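Local coordinates for AlgW protein (PDB 7CO3) that is an HtrA-type protease, probably a serine endopeptidase, that joins a trypsin-like domain to a PDZ domain, at residues Leu118-Asn122 with Gly240-Ala244; Leu169-Asp173 with Pro260-Leu265; Gln276-Trp281 with Val371-Pro375. The protein carries 1 engineered substitution. All coordinates share one frame; numbering follows the deposited sequence.

Interaction 1: residues Leu118-Asn122 with Gly240-Ala244; sequences LLTNN and GINTA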
loop_
_atom_site.group_PDB
_atom_site.type_symbol
_atom_site.label_atom_id
_atom_site.label_comp_id
_atom_site.label_asym_id
_atom_site.label_seq_id
_atom_site.Cartn_x
_atom_site.Cartn_y
_atom_site.Cartn_z
ATOM N N LEU B 118 15.963 24.971 4.222
ATOM C CA LEU B 118 15.247 23.704 4.167
ATOM C C LEU B 118 13.783 24.003 4.290
ATOM O O LEU B 118 13.395 24.880 5.065
ATOM C CB LEU B 118 15.681 22.720 5.278
ATOM C CG LEU B 118 17.075 22.095 5.133
ATOM C CD1 LEU B 118 18.076 22.878 5.928
ATOM C CD2 LEU B 118 17.137 20.629 5.572
ATOM N N LEU B 119 12.983 23.275 3.514
ATOM C CA LEU B 119 11.539 23.260 3.658
ATOM C C LEU B 119 11.083 22.020 4.452
ATOM O O LEU B 119 11.648 20.926 4.304
ATOM C CB LEU B 119 10.896 23.262 2.271
ATOM C CG LEU B 119 10.343 24.577 1.713
ATOM C CD1 LEU B 119 9.952 24.399 0.275
ATOM C CD2 LEU B 119 9.175 25.120 2.540
ATOM N N THR B 120 10.059 22.201 5.283
ATOM C CA THR B 120 9.379 21.119 5.998
ATOM C C THR B 120 7.955 21.588 6.280
ATOM O O THR B 120 7.570 22.692 5.877
ATOM C CB THR B 120 10.127 20.738 7.286
ATOM O OG1 THR B 120 9.405 19.705 7.958
ATOM C CG2 THR B 120 10.249 21.970 8.256
ATOM N N ASN B 121 7.151 20.761 6.974
ATOM C CA ASN B 121 5.803 21.190 7.351
ATOM C C ASN B 121 5.783 22.021 8.633
ATOM O O ASN B 121 6.570 21.799 9.550
ATOM C CB ASN B 121 4.843 20.011 7.583
ATOM C CG ASN B 121 4.469 19.261 6.311
ATOM O OD1 ASN B 121 4.451 18.035 6.301
ATOM N ND2 ASN B 121 4.181 19.989 5.237
ATOM N N ASN B 122 4.807 22.939 8.716
ATOM C CA ASN B 122 4.625 23.699 9.952
ATOM C C ASN B 122 4.360 22.774 11.131
ATOM O O ASN B 122 4.956 22.935 12.202
ATOM C CB ASN B 122 3.478 24.706 9.838
ATOM C CG ASN B 122 3.325 25.522 11.102
ATOM O OD1 ASN B 122 4.327 25.969 11.673
ATOM N ND2 ASN B 122 2.094 25.680 11.570
ATOM N N GLY B 240 6.910 18.067 -4.842
ATOM C CA GLY B 240 6.024 18.414 -3.746
ATOM C C GLY B 240 6.650 18.106 -2.403
ATOM O O GLY B 240 7.726 17.514 -2.309
ATOM N N ILE B 241 5.965 18.554 -1.366
ATOM C CA ILE B 241 6.337 18.332 0.029
ATOM C C ILE B 241 5.243 17.466 0.632
ATOM O O ILE B 241 4.100 17.908 0.744
ATOM C CB ILE B 241 6.486 19.644 0.832
ATOM C CG1 ILE B 241 7.381 20.646 0.129
ATOM C CG2 ILE B 241 7.015 19.327 2.245
ATOM C CD1 ILE B 241 8.835 20.223 0.136
ATOM N N ASN B 242 5.589 16.224 0.968
ATOM C CA ASN B 242 4.639 15.299 1.575
ATOM C C ASN B 242 4.158 15.821 2.917
ATOM O O ASN B 242 4.946 16.220 3.760
ATOM C CB ASN B 242 5.285 13.931 1.750
ATOM C CG ASN B 242 5.649 13.317 0.413
ATOM O OD1 ASN B 242 4.874 13.426 -0.540
ATOM N ND2 ASN B 242 6.814 12.726 0.325
ATOM N N THR B 243 2.856 15.734 3.140
ATOM C CA THR B 243 2.209 16.480 4.203
ATOM C C THR B 243 1.248 15.670 5.048
ATOM O O THR B 243 1.333 15.709 6.273
ATOM C CB THR B 243 1.426 17.652 3.571
ATOM O OG1 THR B 243 2.377 18.624 3.116
ATOM C CG2 THR B 243 0.510 18.305 4.595
ATOM N N ALA B 244 0.323 14.963 4.390
ATOM C CA ALA B 244 -0.810 14.356 5.061
ATOM C C ALA B 244 -1.210 13.050 4.356
ATOM O O ALA B 244 -0.793 12.759 3.222
ATOM C CB ALA B 244 -1.997 15.331 5.091
#

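Interaction 2: residues Leu169-Asp173 with Pro260-Leu265; sequences LGRSD and PTKLAL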
loop_
_atom_site.group_PDB
_atom_site.type_symbol
_atom_site.label_atom_id
_atom_site.label_comp_id
_atom_site.label_asym_id
_atom_site.label_seq_id
_atom_site.Cartn_x
_atom_site.Cartn_y
_atom_site.Cartn_z
ATOM N N LEU B 169 14.611 21.074 -8.928
ATOM C CA LEU B 169 13.181 21.337 -8.939
ATOM C C LEU B 169 12.514 20.723 -10.159
ATOM O O LEU B 169 13.023 20.814 -11.274
ATOM C CB LEU B 169 12.918 22.836 -8.935
ATOM C CG LEU B 169 13.481 23.616 -7.756
ATOM C CD1 LEU B 169 13.189 25.075 -8.050
ATOM C CD2 LEU B 169 12.860 23.182 -6.399
ATOM N N GLY B 170 11.367 20.089 -9.938
ATOM C CA GLY B 170 10.498 19.676 -11.020
ATOM C C GLY B 170 9.484 20.762 -11.329
ATOM O O GLY B 170 9.559 21.892 -10.843
ATOM N N ARG B 171 8.515 20.408 -12.149
ATOM C CA ARG B 171 7.447 21.327 -12.524
ATOM C C ARG B 171 6.129 20.729 -12.050
ATOM O O ARG B 171 5.626 19.778 -12.650
ATOM C CB ARG B 171 7.465 21.572 -14.028
ATOM C CG ARG B 171 8.723 22.318 -14.486
ATOM C CD ARG B 171 8.776 22.433 -16.010
ATOM N NE ARG B 171 9.601 21.408 -16.647
ATOM C CZ ARG B 171 9.146 20.234 -17.082
ATOM N NH1 ARG B 171 9.973 19.368 -17.660
ATOM N NH2 ARG B 171 7.863 19.920 -16.942
ATOM N N SER B 172 5.585 21.269 -10.957
ATOM C CA SER B 172 4.399 20.663 -10.360
ATOM C C SER B 172 3.156 20.880 -11.225
ATOM O O SER B 172 2.205 20.092 -11.152
ATOM C CB SER B 172 4.182 21.155 -8.927
ATOM O OG SER B 172 4.318 22.570 -8.755
ATOM N N ASP B 173 3.124 21.934 -12.049
ATOM C CA ASP B 173 2.030 22.012 -13.023
ATOM C C ASP B 173 2.290 21.077 -14.202
ATOM O O ASP B 173 1.343 20.592 -14.832
ATOM C CB ASP B 173 1.821 23.450 -13.484
ATOM C CG ASP B 173 0.607 23.609 -14.402
ATOM O OD1 ASP B 173 0.209 24.768 -14.641
ATOM O OD2 ASP B 173 0.051 22.591 -14.886
ATOM N N PRO B 260 2.260 21.035 -3.652
ATOM C CA PRO B 260 2.990 21.216 -4.917
ATOM C C PRO B 260 4.146 22.209 -4.795
ATOM O O PRO B 260 4.090 23.174 -4.035
ATOM C CB PRO B 260 1.920 21.776 -5.870
ATOM C CG PRO B 260 0.667 21.580 -5.232
ATOM C CD PRO B 260 0.898 21.581 -3.728
ATOM N N THR B 261 5.195 21.959 -5.585
ATOM C CA THR B 261 6.420 22.749 -5.530
ATOM C C THR B 261 6.142 24.221 -5.818
ATOM O O THR B 261 6.709 25.106 -5.162
ATOM C CB THR B 261 7.433 22.169 -6.524
ATOM O OG1 THR B 261 8.088 21.002 -5.973
ATOM C CG2 THR B 261 8.497 23.192 -6.868
ATOM N N LYS B 262 5.244 24.490 -6.778
ATOM C CA LYS B 262 4.943 25.864 -7.185
ATOM C C LYS B 262 4.396 26.684 -6.020
ATOM O O LYS B 262 4.808 27.830 -5.815
ATOM C CB LYS B 262 3.958 25.868 -8.359
ATOM C CG LYS B 262 3.598 27.283 -8.898
ATOM C CD LYS B 262 3.133 27.229 -10.354
ATOM C CE LYS B 262 1.652 27.575 -10.500
ATOM N NZ LYS B 262 1.183 27.490 -11.919
ATOM N N LEU B 263 3.459 26.117 -5.254
ATOM C CA LEU B 263 3.010 26.765 -4.029
ATOM C C LEU B 263 4.128 26.856 -3.009
ATOM O O LEU B 263 4.322 27.910 -2.397
ATOM C CB LEU B 263 1.821 26.010 -3.425
ATOM C CG LEU B 263 1.180 26.601 -2.166
ATOM C CD1 LEU B 263 0.866 28.091 -2.432
ATOM C CD2 LEU B 263 -0.094 25.849 -1.778
ATOM N N ALA B 264 4.867 25.761 -2.796
ATOM C CA ALA B 264 5.840 25.754 -1.709
ATOM C C ALA B 264 6.982 26.740 -1.956
ATOM O O ALA B 264 7.522 27.324 -0.999
ATOM C CB ALA B 264 6.384 24.340 -1.488
ATOM N N LEU B 265 7.404 26.900 -3.223
ATOM C CA LEU B 265 8.508 27.812 -3.525
ATOM C C LEU B 265 8.130 29.269 -3.242
ATOM O O LEU B 265 8.954 30.034 -2.722
ATOM C CB LEU B 265 8.961 27.644 -4.974
ATOM C CG LEU B 265 9.568 26.309 -5.375
ATOM C CD1 LEU B 265 10.150 26.332 -6.780
ATOM C CD2 LEU B 265 10.618 25.955 -4.362
#

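Interaction 3: residues Gln276-Trp281 with Val371-Pro375; sequences QVIRGW and VGLRP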
loop_
_atom_site.group_PDB
_atom_site.type_symbol
_atom_site.label_atom_id
_atom_site.label_comp_id
_atom_site.label_asym_id
_atom_site.label_seq_id
_atom_site.Cartn_x
_atom_site.Cartn_y
_atom_site.Cartn_z
ATOM N N GLN B 276 7.681 35.769 7.066
ATOM C CA GLN B 276 6.370 35.156 6.968
ATOM C C GLN B 276 5.901 35.445 5.556
ATOM O O GLN B 276 6.657 35.960 4.728
ATOM C CB GLN B 276 5.406 35.705 8.023
ATOM C CG GLN B 276 4.884 37.103 7.697
ATOM C CD GLN B 276 4.205 37.801 8.870
ATOM O OE1 GLN B 276 3.024 38.153 8.808
ATOM N NE2 GLN B 276 4.959 38.004 9.947
ATOM N N VAL B 277 4.654 35.111 5.275
ATOM C CA VAL B 277 4.048 35.462 4.006
ATOM C C VAL B 277 3.015 36.534 4.287
ATOM O O VAL B 277 2.184 36.391 5.196
ATOM C CB VAL B 277 3.436 34.247 3.290
ATOM C CG1 VAL B 277 3.007 34.632 1.879
ATOM C CG2 VAL B 277 4.467 33.125 3.267
ATOM N N ILE B 278 3.119 37.619 3.532
ATOM C CA ILE B 278 2.253 38.787 3.629
ATOM C C ILE B 278 1.062 38.524 2.728
ATOM O O ILE B 278 1.214 38.400 1.511
ATOM C CB ILE B 278 3.015 40.060 3.206
ATOM C CG1 ILE B 278 4.381 40.124 3.906
ATOM C CG2 ILE B 278 2.149 41.335 3.270
ATOM C CD1 ILE B 278 4.298 40.166 5.423
ATOM N N ARG B 279 -0.112 38.371 3.313
ATOM C CA ARG B 279 -1.281 38.155 2.482
ATOM C C ARG B 279 -2.136 39.408 2.474
ATOM O O ARG B 279 -2.106 40.211 3.412
ATOM C CB ARG B 279 -2.105 36.956 2.960
ATOM C CG ARG B 279 -1.335 35.651 2.770
ATOM C CD ARG B 279 -2.040 34.431 3.316
ATOM N NE ARG B 279 -1.051 33.370 3.493
ATOM C CZ ARG B 279 -0.743 32.507 2.544
ATOM N NH1 ARG B 279 0.189 31.591 2.748
ATOM N NH2 ARG B 279 -1.383 32.569 1.380
ATOM N N GLY B 280 -2.866 39.589 1.382
ATOM C CA GLY B 280 -3.917 40.582 1.387
ATOM C C GLY B 280 -5.057 40.066 2.230
ATOM O O GLY B 280 -5.493 38.921 2.075
ATOM N N TRP B 281 -5.554 40.911 3.117
ATOM C CA TRP B 281 -6.409 40.489 4.204
ATOM C C TRP B 281 -7.703 41.269 4.212
ATOM O O TRP B 281 -7.702 42.502 4.177
ATOM C CB TRP B 281 -5.691 40.698 5.500
ATOM C CG TRP B 281 -6.492 40.959 6.695
ATOM C CD1 TRP B 281 -6.656 42.153 7.338
ATOM C CD2 TRP B 281 -7.174 39.986 7.470
ATOM N NE1 TRP B 281 -7.422 41.979 8.466
ATOM C CE2 TRP B 281 -7.756 40.653 8.561
ATOM C CE3 TRP B 281 -7.378 38.615 7.330
ATOM C CZ2 TRP B 281 -8.519 39.988 9.513
ATOM C CZ3 TRP B 281 -8.122 37.957 8.278
ATOM C CH2 TRP B 281 -8.688 38.641 9.354
ATOM N N VAL B 371 -6.863 47.458 2.253
ATOM C CA VAL B 371 -6.383 46.088 2.434
ATOM C C VAL B 371 -5.564 45.998 3.711
ATOM O O VAL B 371 -4.521 46.648 3.843
ATOM C CB VAL B 371 -5.541 45.630 1.240
ATOM C CG1 VAL B 371 -4.983 44.220 1.521
ATOM C CG2 VAL B 371 -6.346 45.647 -0.016
ATOM N N GLY B 372 -6.022 45.182 4.658
ATOM C CA GLY B 372 -5.254 44.894 5.849
ATOM C C GLY B 372 -4.262 43.739 5.651
ATOM O O GLY B 372 -4.206 43.111 4.595
ATOM N N LEU B 373 -3.461 43.498 6.697
ATOM C CA LEU B 373 -2.612 42.312 6.827
ATOM C C LEU B 373 -3.379 41.184 7.505
ATOM O O LEU B 373 -4.043 41.400 8.530
ATOM C CB LEU B 373 -1.375 42.623 7.684
ATOM C CG LEU B 373 -0.521 41.467 8.261
ATOM C CD1 LEU B 373 0.979 41.754 8.184
ATOM C CD2 LEU B 373 -0.846 41.075 9.709
ATOM N N ARG B 374 -3.234 39.906 6.944
ATOM C CA ARG B 374 -3.964 38.851 7.637
ATOM C C ARG B 374 -3.192 38.417 8.877
ATOM O O ARG B 374 -1.979 38.199 8.794
ATOM C CB ARG B 374 -4.205 37.661 6.731
ATOM C CG ARG B 374 -4.811 36.496 7.452
ATOM C CD ARG B 374 -5.157 35.272 6.521
ATOM N NE ARG B 374 -6.101 35.273 5.415
ATOM C CZ ARG B 374 -6.995 34.325 5.273
ATOM N NH1 ARG B 374 -6.996 33.301 6.097
ATOM N NH2 ARG B 374 -7.890 34.369 4.269
ATOM N N PRO B 375 -3.839 38.346 10.042
ATOM C CA PRO B 375 -3.118 38.045 11.281
ATOM C C PRO B 375 -2.567 36.631 11.236
ATOM O O PRO B 375 -2.658 35.959 10.200
ATOM C CB PRO B 375 -4.211 38.173 12.352
ATOM C CG PRO B 375 -5.426 37.732 11.624
ATOM C CD PRO B 375 -5.302 38.355 10.264
#

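Interaction 1: residues Leu118-Asn122 with Gly240-Ala244
Asn121 gives an amide N-H to the hydroxyl of Thr243: ND2 of Asn121 lies 3.1 Å from OG1 of Thr243, with an N-H...O angle of 148°. The acceptor is tilted 22° from the amide plane. Thr243 OG1 in turn donates to the carbonyl O of Ile241, 3.0 Å away within its own strand, so one buried hydroxyl both accepts and donates, a role that suits threonine on a strand. CG of Asn121 stands beside the backbone N (chi1 -70°), which carries the amide toward the second segment. Its OD1 comes within 3.2 Å of the carbonyl O of Asn242, two acceptors and no bond. Beside the amide the contact is apolar: Leu119 CB meets Ile241 CD1 at 4.2 Å, branched aliphatic side chains suited to a buried interface. ND2 also bonds to the carbonyl O of Asp153, a second acceptor that limits rotation of the amide. Asn121 packs as well on Ala227, the engineered alanine at what is probably the nucleophile's position, so the contact borders the active-site region. Strand 117-120 belongs to the first barrel of the trypsin-like fold, beside strand 104-113, while strand 238-245 belongs to the second sheet, where strand 256-260 flanks it and helix 261-274 covers Leu119.

Interaction 2: residues Leu169-Asp173 with Pro260-Leu265
Ser172 offers its OG to the backbone N of Lys262, 2.9 Å away with an N-H...O angle of 154°. The bond joins a loop of the trypsin-like fold to the first turn of helix 261-274, the helix that follows its last barrel strand. The N-H groups of a first turn have no carbonyl of the helix to accept them, and Pro260, at the N-cap position, has no polar side chain to do so; Ser172 supplies an acceptor for one of them, that of Lys262. With chi1 of 46°, OG sits between the backbone N and carbonyl carbon of Ser172 and points into the helix start, where the partial positive charge of that end would probably strengthen the bond. Lys262 CB packs 3.3 Å from the same OG. Asp173 OD1 and Lys262 NZ form a long salt bridge of 4.0 Å; Asp173 is poorly ordered, and little rests on it. Pro260 CB also packs on Ser172 OG, 3.8 Å away. The backbone of Gly170 is tied to Leu238, and Thr261 to Ile239, both on strand 238-245. One turn along, two leucines that also pack on Met112 meet tip to tip, Leu169 CD1 lying 3.5 Å from Leu265 CD1.

Interaction 3: residues Gln276-Trp281 with Val371-Pro375
Trp281, in the short strand 280-281, and Gly372, near the end of strand 366-373, form an antiparallel hydrogen-bonded pair, their CA atoms 4.8 Å apart. Both bonds of the pair are weak: Trp281 N reaches Gly372 O at 3.0 Å, and Gly372 N reaches Trp281 O at 3.2 Å. Having no side chain, Gly372 can bring its CA into the plane of the indole at the ring's edge. CG of Trp281 lies anti to the backbone N (chi1 151°), and the ring thereby lies against residues 373-375. Over one of its faces come the carbonyl O of Leu373, 3.0 Å from CD1 of Trp281, then Arg374 CA, and Pro375. The pairing adds strand 280-281 to the edge of the five-stranded antiparallel sheet of the PDZ domain. Pro375 CD makes a CH-pi contact, 3.4 Å from the centroid of the six-membered ring of Trp281 and 7° off its normal; proline, with rigid and polarised C-H groups, suits an aromatic face. Arg374 crosses the indole at about a right angle, its CG 3.3 Å from Trp281 CE3. Its polar end goes elsewhere: NH1 makes a salt bridge to Glu151, and NH2 a weak hydrogen bond to the backbone of the bound peptide. Arg279, whose NE lies 5.7 Å from NE of Arg374, makes a salt bridge through NH1 to Asp149.

In the fold
From the N terminus, strand 117-120 opens interaction 1, which closes only when strand 238-245 returns 118 residues later and joins the first barrel to the second sheet. Before that closure, the loop 169-173 has opened interaction 2, which ends at the start of helix 261-274; the two loops therefore cross. They also touch in space, with Ala264 packing on both Leu119 and Ile241, so the helix is tied to both halves of the trypsin-like domain. Interaction 3 begins after both have closed. It encloses the PDZ domain between residues 276-281 and 371-375, in series with the others, its nearest atoms about 6 Å from interaction 2.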